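Local coordinates for protein HMTCP-1 (Homo sapiens, PDB 1A1X) that binds the PH domains of the kinases AKT1 and AKT2, enhances their phosphorylation and activation, and is encoded by a proto-oncogene of T-cell malignancies, at residues R28-V33 with V45-V50. Residues are numbered along the deposited sequence; the frame is centred on the assembly and turned at random.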
loop_
_atom_site.group_PDB
_atom_site.type_symbol
_atom_site.label_atom_id
_atom_site.label_comp_id
_atom_site.label_asym_id
_atom_site.label_seq_id
_atom_site.Cartn_x
_atom_site.Cartn_y
_atom_site.Cartn_z
ATOM N N ARG A 28 21.017 -6.754 -6.113
ATOM C CA ARG A 28 19.900 -6.283 -6.915
ATOM C C ARG A 28 19.633 -4.821 -6.570
ATOM O O ARG A 28 19.783 -4.401 -5.421
ATOM C CB ARG A 28 18.653 -7.111 -6.628
ATOM C CG ARG A 28 18.773 -8.553 -7.051
ATOM C CD ARG A 28 17.511 -9.287 -6.732
ATOM N NE ARG A 28 17.162 -9.109 -5.330
ATOM C CZ ARG A 28 16.051 -9.572 -4.773
ATOM N NH1 ARG A 28 15.169 -10.247 -5.503
ATOM N NH2 ARG A 28 15.818 -9.355 -3.483
ATOM N N THR A 29 19.259 -4.039 -7.572
ATOM C CA THR A 29 18.983 -2.630 -7.344
ATOM C C THR A 29 17.518 -2.350 -7.003
ATOM O O THR A 29 16.605 -3.036 -7.471
ATOM C CB THR A 29 19.418 -1.764 -8.540
ATOM O OG1 THR A 29 18.822 -2.267 -9.735
ATOM C CG2 THR A 29 20.924 -1.778 -8.687
ATOM N N TRP A 30 17.320 -1.365 -6.135
ATOM C CA TRP A 30 16.003 -0.933 -5.697
ATOM C C TRP A 30 15.967 0.570 -5.880
ATOM O O TRP A 30 16.947 1.246 -5.580
ATOM C CB TRP A 30 15.813 -1.248 -4.224
ATOM C CG TRP A 30 15.640 -2.688 -3.923
ATOM C CD1 TRP A 30 16.614 -3.648 -3.909
ATOM C CD2 TRP A 30 14.422 -3.344 -3.553
ATOM N NE1 TRP A 30 16.077 -4.858 -3.549
ATOM C CE2 TRP A 30 14.733 -4.702 -3.323
ATOM C CE3 TRP A 30 13.098 -2.916 -3.390
ATOM C CZ2 TRP A 30 13.767 -5.638 -2.935
ATOM C CZ3 TRP A 30 12.135 -3.849 -3.000
ATOM C CH2 TRP A 30 12.478 -5.193 -2.778
ATOM N N VAL A 31 14.874 1.090 -6.430
ATOM C CA VAL A 31 14.729 2.530 -6.636
ATOM C C VAL A 31 13.794 3.061 -5.551
ATOM O O VAL A 31 12.678 2.551 -5.374
ATOM C CB VAL A 31 14.138 2.853 -8.037
ATOM C CG1 VAL A 31 13.884 4.346 -8.175
ATOM C CG2 VAL A 31 15.089 2.384 -9.139
ATOM N N ALA A 32 14.259 4.064 -4.811
ATOM C CA ALA A 32 13.459 4.643 -3.740
ATOM C C ALA A 32 12.987 6.059 -4.044
ATOM O O ALA A 32 13.767 6.904 -4.477
ATOM C CB ALA A 32 14.231 4.613 -2.425
ATOM N N VAL A 33 11.693 6.296 -3.838
ATOM C CA VAL A 33 11.117 7.608 -4.055
ATOM C C VAL A 33 10.463 8.088 -2.763
ATOM O O VAL A 33 9.972 7.288 -1.968
ATOM C CB VAL A 33 10.065 7.633 -5.209
ATOM C CG1 VAL A 33 10.708 7.251 -6.527
ATOM C CG2 VAL A 33 8.881 6.731 -4.898
ATOM N N VAL A 45 9.753 1.903 -2.233
ATOM C CA VAL A 45 10.947 1.300 -2.813
ATOM C C VAL A 45 10.580 0.098 -3.669
ATOM O O VAL A 45 9.934 -0.841 -3.195
ATOM C CB VAL A 45 11.945 0.861 -1.690
ATOM C CG1 VAL A 45 13.336 0.723 -2.249
ATOM C CG2 VAL A 45 11.931 1.857 -0.518
ATOM N N GLN A 46 10.998 0.142 -4.932
ATOM C CA GLN A 46 10.717 -0.926 -5.879
ATOM C C GLN A 46 11.978 -1.572 -6.445
ATOM O O GLN A 46 12.944 -0.886 -6.798
ATOM C CB GLN A 46 9.852 -0.402 -7.031
ATOM C CG GLN A 46 8.459 0.023 -6.612
ATOM C CD GLN A 46 7.612 0.435 -7.790
ATOM O OE1 GLN A 46 8.111 0.560 -8.900
ATOM N NE2 GLN A 46 6.318 0.650 -7.555
ATOM N N GLN A 47 11.938 -2.897 -6.554
ATOM C CA GLN A 47 13.056 -3.668 -7.080
ATOM C C GLN A 47 13.006 -3.636 -8.601
ATOM O O GLN A 47 12.289 -4.408 -9.239
ATOM C CB GLN A 47 13.004 -5.111 -6.556
ATOM C CG GLN A 47 14.359 -5.808 -6.486
ATOM C CD GLN A 47 14.851 -6.266 -7.839
ATOM O OE1 GLN A 47 14.470 -7.341 -8.304
ATOM N NE2 GLN A 47 15.691 -5.460 -8.484
ATOM N N ILE A 48 13.739 -2.685 -9.161
ATOM C CA ILE A 48 13.827 -2.501 -10.597
ATOM C C ILE A 48 15.302 -2.438 -10.973
ATOM O O ILE A 48 16.099 -1.773 -10.299
ATOM C CB ILE A 48 13.122 -1.189 -11.030
ATOM C CG1 ILE A 48 11.629 -1.255 -10.664
ATOM C CG2 ILE A 48 13.311 -0.940 -12.540
ATOM C CD1 ILE A 48 10.855 0.037 -10.933
ATOM N N GLN A 49 15.655 -3.164 -12.030
ATOM C CA GLN A 49 17.018 -3.211 -12.555
ATOM C C GLN A 49 17.357 -1.885 -13.249
ATOM O O GLN A 49 16.734 -1.511 -14.240
ATOM C CB GLN A 49 17.124 -4.369 -13.546
ATOM C CG GLN A 49 18.505 -4.607 -14.128
ATOM C CD GLN A 49 18.547 -5.862 -14.988
ATOM O OE1 GLN A 49 18.326 -6.981 -14.497
ATOM N NE2 GLN A 49 18.809 -5.684 -16.280
ATOM N N VAL A 50 18.285 -1.132 -12.672
ATOM C CA VAL A 50 18.687 0.146 -13.252
ATOM C C VAL A 50 20.198 0.149 -13.413
ATOM O O VAL A 50 20.889 -0.657 -12.792
ATOM C CB VAL A 50 18.250 1.350 -12.373
ATOM C CG1 VAL A 50 16.737 1.466 -12.352
ATOM C CG2 VAL A 50 18.784 1.209 -10.959
#
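At the open end of the hairpin of strands 29-36 and 41-46 in the TCL1-family barrel, Val31 and Gln46 form an antiparallel hydrogen-bonded pair, Val31 N to Gln46 O at 2.8 Å and Gln46 N to Val31 O at 3.0 Å. Gln47 lies over one face of the Trp30 indole: its CB sits 3.5 Å from the centroid of the six-membered ring, 4° off the normal, a CH-pi contact, while Gln47 CG reaches Trp30 CE2 at 3.4 Å. The Gln47 chain bends at chi2 (-77°), which carries CD off the ring; Gln47 NE2 then gives Thr29 O an almost straight bond (2.8 Å, 174°) in the carbonyl plane. Thr29 OG1 donates to Ile48 O at 2.8 Å, tying down the departing chain. On the sheet face that carries Val31, Val31 CG2 meets Val50 CG1 at 3.7 Å. On the other face Val45 CG1 packs against Trp30 CB and Ala32 CB. An alanine at Trp30 would probably leave the Gln47 methylenes without their aromatic floor and its amide freer to swing from Thr29. Asp24 OD2 of strand 21-24 accepts a hydrogen bond from Trp30 NE1 and forms a salt bridge with Arg28 NH2, while Gln98 and Leu100 of strand 97-104 also touch the indole, which thus bridges the strands flanking the hairpin.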